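Local atomic coordinates of S-adenosylmethionine decarboxylase proenzyme (Aquifex aeolicus, PDB entry 2III), a protein that probably catalyses the decarboxylation of S-adenosylmethionine to S-adenosylmethioninamine, the propylamine donor for spermidine and spermine synthesis. Residues Leu5-Leu10 with Val110-Ile115; Val79-Cys84 with Tyr91-Tyr96. All coordinates share one frame; numbering follows the deposited sequence.

Contact 1. Residues Leu5-Leu10 with Val110-Ile115; sequences LGLHIL and VHERGI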
loop_
_atom_site.group_PDB
_atom_site.type_symbol
_atom_site.label_atom_id
_atom_site.label_comp_id
_atom_site.label_asym_id
_atom_site.label_seq_id
_atom_site.Cartn_x
_atom_site.Cartn_y
_atom_site.Cartn_z
ATOM N N LEU A 5 -10.594 -5.968 10.515
ATOM C CA LEU A 5 -9.688 -7.041 10.124
ATOM C C LEU A 5 -8.256 -6.554 10.025
ATOM O O LEU A 5 -7.318 -7.351 10.098
ATOM C CB LEU A 5 -10.116 -7.644 8.781
ATOM C CG LEU A 5 -11.368 -8.527 8.807
ATOM C CD1 LEU A 5 -11.757 -8.914 7.390
ATOM C CD2 LEU A 5 -11.108 -9.770 9.660
ATOM N N GLY A 6 -8.090 -5.245 9.853
ATOM C CA GLY A 6 -6.753 -4.693 9.744
ATOM C C GLY A 6 -6.655 -3.212 10.041
ATOM O O GLY A 6 -7.646 -2.482 10.004
ATOM N N LEU A 7 -5.442 -2.768 10.345
ATOM C CA LEU A 7 -5.185 -1.372 10.641
ATOM C C LEU A 7 -4.136 -0.908 9.637
ATOM O O LEU A 7 -3.092 -1.542 9.468
ATOM C CB LEU A 7 -4.658 -1.214 12.063
ATOM C CG LEU A 7 -4.675 0.224 12.574
ATOM C CD1 LEU A 7 -6.105 0.649 12.869
ATOM C CD2 LEU A 7 -3.851 0.312 13.819
ATOM N N HIS A 8 -4.422 0.204 8.978
ATOM C CA HIS A 8 -3.544 0.739 7.954
ATOM C C HIS A 8 -3.128 2.157 8.311
ATOM O O HIS A 8 -3.960 3.056 8.426
ATOM C CB HIS A 8 -4.293 0.706 6.610
ATOM C CG HIS A 8 -3.486 1.151 5.431
ATOM N ND1 HIS A 8 -3.947 1.026 4.137
ATOM C CD2 HIS A 8 -2.271 1.744 5.342
ATOM C CE1 HIS A 8 -3.051 1.521 3.302
ATOM N NE2 HIS A 8 -2.025 1.964 4.005
ATOM N N ILE A 9 -1.829 2.340 8.500
ATOM C CA ILE A 9 -1.273 3.641 8.814
ATOM C C ILE A 9 -0.467 4.132 7.613
ATOM O O ILE A 9 0.379 3.409 7.081
ATOM C CB ILE A 9 -0.291 3.582 9.998
ATOM C CG1 ILE A 9 -0.925 2.880 11.196
ATOM C CG2 ILE A 9 0.132 4.999 10.382
ATOM C CD1 ILE A 9 0.085 2.555 12.295
ATOM N N LEU A 10 -0.736 5.352 7.175
ATOM C CA LEU A 10 0.034 5.909 6.079
ATOM C C LEU A 10 0.532 7.269 6.531
ATOM O O LEU A 10 -0.170 8.000 7.227
ATOM C CB LEU A 10 -0.800 6.016 4.793
ATOM C CG LEU A 10 -2.286 6.367 4.791
ATOM C CD1 LEU A 10 -2.752 6.531 3.355
ATOM C CD2 LEU A 10 -3.086 5.267 5.466
ATOM N N VAL A 110 -4.790 7.171 9.888
ATOM C CA VAL A 110 -5.007 5.763 10.207
ATOM C C VAL A 110 -6.391 5.336 9.718
ATOM O O VAL A 110 -7.356 6.080 9.861
ATOM C CB VAL A 110 -4.905 5.529 11.738
ATOM C CG1 VAL A 110 -5.054 4.059 12.066
ATOM C CG2 VAL A 110 -3.571 6.043 12.248
ATOM N N HIS A 111 -6.479 4.141 9.133
ATOM C CA HIS A 111 -7.742 3.589 8.624
ATOM C C HIS A 111 -7.961 2.161 9.135
ATOM O O HIS A 111 -7.027 1.364 9.175
ATOM C CB HIS A 111 -7.728 3.493 7.092
ATOM C CG HIS A 111 -7.597 4.804 6.387
ATOM N ND1 HIS A 111 -8.569 5.778 6.437
ATOM C CD2 HIS A 111 -6.629 5.281 5.569
ATOM C CE1 HIS A 111 -8.206 6.798 5.679
ATOM N NE2 HIS A 111 -7.033 6.522 5.140
ATOM N N GLU A 112 -9.186 1.829 9.518
ATOM C CA GLU A 112 -9.465 0.461 9.931
ATOM C C GLU A 112 -9.976 -0.119 8.621
ATOM O O GLU A 112 -10.975 0.358 8.085
ATOM C CB GLU A 112 -10.567 0.407 10.989
ATOM C CG GLU A 112 -10.259 1.189 12.255
ATOM C CD GLU A 112 -11.277 0.927 13.359
ATOM O OE1 GLU A 112 -12.492 1.102 13.110
ATOM O OE2 GLU A 112 -10.858 0.546 14.476
ATOM N N ARG A 113 -9.283 -1.118 8.086
ATOM C CA ARG A 113 -9.685 -1.702 6.810
ATOM C C ARG A 113 -10.498 -2.984 6.984
ATOM O O ARG A 113 -10.023 -3.954 7.568
ATOM C CB ARG A 113 -8.453 -2.021 5.940
ATOM C CG ARG A 113 -7.415 -0.898 5.732
ATOM C CD ARG A 113 -7.877 0.232 4.826
ATOM N NE ARG A 113 -8.288 -0.180 3.480
ATOM C CZ ARG A 113 -7.486 -0.282 2.419
ATOM N NH1 ARG A 113 -6.193 -0.012 2.514
ATOM N NH2 ARG A 113 -7.995 -0.617 1.238
ATOM N N GLY A 114 -11.725 -2.976 6.476
ATOM C CA GLY A 114 -12.570 -4.157 6.545
ATOM C C GLY A 114 -13.279 -4.378 7.862
ATOM O O GLY A 114 -12.712 -4.948 8.799
ATOM N N ILE A 115 -14.530 -3.942 7.926
ATOM C CA ILE A 115 -15.325 -4.088 9.137
ATOM C C ILE A 115 -16.304 -5.248 8.993
ATOM O O ILE A 115 -17.120 -5.277 8.070
ATOM C CB ILE A 115 -16.079 -2.784 9.451
ATOM C CG1 ILE A 115 -15.059 -1.652 9.639
ATOM C CG2 ILE A 115 -16.918 -2.951 10.720
ATOM C CD1 ILE A 115 -15.666 -0.339 10.083
#

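Contact 2. Residues Val79-Cys84 with Tyr91-Tyr96; sequences VDVYTC and YRAMDY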
loop_
_atom_site.group_PDB
_atom_site.type_symbol
_atom_site.label_atom_id
_atom_site.label_comp_id
_atom_site.label_asym_id
_atom_site.label_seq_id
_atom_site.Cartn_x
_atom_site.Cartn_y
_atom_site.Cartn_z
ATOM N N VAL A 79 5.165 6.451 3.431
ATOM C CA VAL A 79 5.119 5.143 4.075
ATOM C C VAL A 79 3.734 4.557 4.362
ATOM O O VAL A 79 2.799 5.273 4.711
ATOM C CB VAL A 79 5.870 5.206 5.416
ATOM C CG1 VAL A 79 6.042 3.802 5.982
ATOM C CG2 VAL A 79 7.224 5.912 5.230
ATOM N N ASP A 80 3.619 3.240 4.231
ATOM C CA ASP A 80 2.373 2.545 4.522
ATOM C C ASP A 80 2.657 1.335 5.397
ATOM O O ASP A 80 3.519 0.510 5.070
ATOM C CB ASP A 80 1.691 2.042 3.240
ATOM C CG ASP A 80 1.026 3.145 2.446
ATOM O OD1 ASP A 80 -0.195 3.023 2.193
ATOM O OD2 ASP A 80 1.716 4.118 2.063
ATOM N N VAL A 81 1.940 1.230 6.509
ATOM C CA VAL A 81 2.075 0.073 7.382
ATOM C C VAL A 81 0.668 -0.456 7.579
ATOM O O VAL A 81 -0.130 0.126 8.301
ATOM C CB VAL A 81 2.706 0.415 8.742
ATOM C CG1 VAL A 81 2.697 -0.825 9.644
ATOM C CG2 VAL A 81 4.143 0.868 8.537
ATOM N N TYR A 82 0.380 -1.568 6.911
ATOM C CA TYR A 82 -0.928 -2.212 6.935
ATOM C C TYR A 82 -0.790 -3.650 7.453
ATOM O O TYR A 82 -0.225 -4.498 6.767
ATOM C CB TYR A 82 -1.479 -2.202 5.501
ATOM C CG TYR A 82 -2.864 -2.771 5.279
ATOM C CD1 TYR A 82 -3.424 -2.769 4.003
ATOM C CD2 TYR A 82 -3.620 -3.309 6.330
ATOM C CE1 TYR A 82 -4.699 -3.284 3.767
ATOM C CE2 TYR A 82 -4.903 -3.831 6.105
ATOM C CZ TYR A 82 -5.434 -3.815 4.820
ATOM O OH TYR A 82 -6.683 -4.349 4.567
ATOM N N THR A 83 -1.291 -3.909 8.664
ATOM C CA THR A 83 -1.241 -5.250 9.265
ATOM C C THR A 83 -2.650 -5.739 9.600
ATOM O O THR A 83 -3.586 -4.943 9.717
ATOM C CB THR A 83 -0.434 -5.264 10.575
ATOM O OG1 THR A 83 -1.121 -4.486 11.562
ATOM C CG2 THR A 83 0.945 -4.675 10.362
ATOM N N CYS A 84 -2.797 -7.049 9.773
ATOM C CA CYS A 84 -4.094 -7.642 10.100
ATOM C C CYS A 84 -4.063 -8.330 11.458
ATOM O O CYS A 84 -3.203 -9.172 11.710
ATOM C CB CYS A 84 -4.492 -8.664 9.031
ATOM S SG CYS A 84 -4.535 -8.007 7.355
ATOM N N TYR A 91 1.606 -0.010 14.654
ATOM C CA TYR A 91 2.096 1.200 15.293
ATOM C C TYR A 91 3.591 1.135 15.575
ATOM O O TYR A 91 4.315 2.098 15.335
ATOM C CB TYR A 91 1.330 1.483 16.581
ATOM C CG TYR A 91 -0.079 1.984 16.352
ATOM C CD1 TYR A 91 -1.163 1.110 16.371
ATOM C CD2 TYR A 91 -0.328 3.336 16.122
ATOM C CE1 TYR A 91 -2.459 1.572 16.178
ATOM C CE2 TYR A 91 -1.619 3.803 15.920
ATOM C CZ TYR A 91 -2.680 2.919 15.952
ATOM O OH TYR A 91 -3.967 3.389 15.775
ATOM N N ARG A 92 4.063 -0.001 16.071
ATOM C CA ARG A 92 5.489 -0.162 16.359
ATOM C C ARG A 92 6.316 -0.028 15.074
ATOM O O ARG A 92 7.348 0.640 15.057
ATOM C CB ARG A 92 5.737 -1.531 17.004
ATOM C CG ARG A 92 5.130 -1.672 18.396
ATOM C CD ARG A 92 5.408 -3.041 18.987
ATOM N NE ARG A 92 6.838 -3.295 19.167
ATOM C CZ ARG A 92 7.635 -2.589 19.967
ATOM N NH1 ARG A 92 8.922 -2.896 20.066
ATOM N NH2 ARG A 92 7.147 -1.573 20.666
ATOM N N ALA A 93 5.848 -0.652 13.996
ATOM C CA ALA A 93 6.554 -0.588 12.725
ATOM C C ALA A 93 6.671 0.850 12.248
ATOM O O ALA A 93 7.735 1.271 11.799
ATOM C CB ALA A 93 5.839 -1.430 11.676
HETATM N N MSE A 94 5.581 1.605 12.352
HETATM C CA MSE A 94 5.593 2.997 11.914
HETATM C C MSE A 94 6.435 3.868 12.845
HETATM O O MSE A 94 7.104 4.791 12.383
HETATM C CB MSE A 94 4.168 3.563 11.817
HETATM C CG MSE A 94 4.110 4.985 11.241
HETATM SE SE MSE A 94 4.831 5.107 9.416
HETATM C CE MSE A 94 3.244 4.513 8.430
ATOM N N ASP A 95 6.413 3.579 14.146
ATOM C CA ASP A 95 7.210 4.358 15.105
ATOM C C ASP A 95 8.690 4.157 14.798
ATOM O O ASP A 95 9.493 5.098 14.864
ATOM C CB ASP A 95 6.948 3.913 16.553
ATOM C CG ASP A 95 5.549 4.255 17.037
ATOM O OD1 ASP A 95 4.915 5.151 16.448
ATOM O OD2 ASP A 95 5.089 3.633 18.020
ATOM N N TYR A 96 9.048 2.916 14.476
ATOM C CA TYR A 96 10.427 2.582 14.154
ATOM C C TYR A 96 10.859 3.341 12.900
ATOM O O TYR A 96 11.840 4.081 12.919
ATOM C CB TYR A 96 10.578 1.071 13.922
ATOM C CG TYR A 96 11.990 0.672 13.556
ATOM C CD1 TYR A 96 12.981 0.551 14.533
ATOM C CD2 TYR A 96 12.351 0.469 12.226
ATOM C CE1 TYR A 96 14.299 0.241 14.191
ATOM C CE2 TYR A 96 13.662 0.161 11.874
ATOM C CZ TYR A 96 14.630 0.047 12.860
ATOM O OH TYR A 96 15.923 -0.268 12.510
#

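Contact 1. Residues Leu5-Leu10 with Val110-Ile115
H8 and H111 face each other as an antiparallel hydrogen-bonded pair: H8 N donates to H111 O at 2.9 Å, and H111 N to H8 O at 2.8 Å. The tightly packed part lies on the face carrying H8, H111 and R113. The H8 ring, its CG anti to the backbone N (chi1 -176°), runs beside the R113 side chain and points the same way. R113 CG rests 3.6 Å from H8 CB; beyond it the chain bends at chi2 and chi3, and NH1 donates to H8 ND1 at 3.0 Å. Ring and guanidinium planes differ by 22°, and each group meets the other at its edge; the N-H...N angle of 138° is bent. H8 NE2 bonds D80 OD1 of the same chain, while R113 NE and NH1 form salt bridges with D12 and D80 of the second subunit. L10 CD2 lies over one face of the H8 ring, 3.5 Å above its plane and offset toward the rim, and touches H111 CD2. The opposite face is looser. There L7 CD1 reaches V110 CG1 at 3.7 Å, but V110 and E112 are exposed, and E112 CG stays 4.2 Å from L7 CD1. At the far end L5 N bonds G114 O. The pairing sets strand 105-116, one of the two outermost within this chain, against the N-terminal strand in the antiparallel sheet of a two-layer alpha/beta sandwich.

Contact 2. Residues Val79-Cys84 with Tyr91-Tyr96
M94, a selenomethionine, sets its terminal methyl against both V79 and V81: CE lies 3.8 Å from V79 CG1 and 3.8 Å from V81 CG2. Its CG stands anti to the backbone N (chi1 -175°), and the chain then bends at chi2 and again at chi3 (82°), the latter placing CE against the strand although the bond from CA to CB does not itself point there. SE lies 3.9 Å from V79 CG1, so V79 meets the last two atoms of the chain while V81 meets the methyl. Each valine side chain runs counter to that of M94 as the two pass, and each holds CG1 anti to its own backbone N. For V81 this splits the branches between two partners: CG2 goes to M94, and CG1 approaches A93 CB at 3.8 Å. These contacts fasten helix 87-101 onto one face of the antiparallel sheet, the helix-on-sheet layering of the two-layer sandwich; the short segments run nearly antiparallel, at 161°, with their axes 8.4 Å apart at the closest point. The closest contacts across the spacing are between apolar side-chain atoms, and all the residues that touch are buried. I9 of the adjacent strand also packs on M94, and I97 of the same helix on V79. Alternation along the strand points D80 away from the helix; D80 OD1 hydrogen-bonds H8 NE2, and D80 OD2 forms a salt bridge with R113 of the second subunit. C84, predicted as the catalytic proton donor, lies at the strand's far end and packs on S64.

In the fold
From the N terminus, strand 3-14 supplies residues 5-10, whose partner 110-115 arrives about a hundred residues later on strand 105-116; contact 1 thus closes a loop holding most of the fold. Contact 2 is nested inside it, a short-range closure in which strand 76-84 leads into helix 87-101 and the chain turns back over the sheet. After a short connection, strand 105-116 follows the helix, returning the chain to contact 1. The centres are 11 Å apart, and strands 3-14 and 76-84 are neighbours: I9 O lies 2.7 Å from V81 N, a probable hydrogen bond. Together they tie sheet edge, sheet interior and helix layer, and both touch the second subunit.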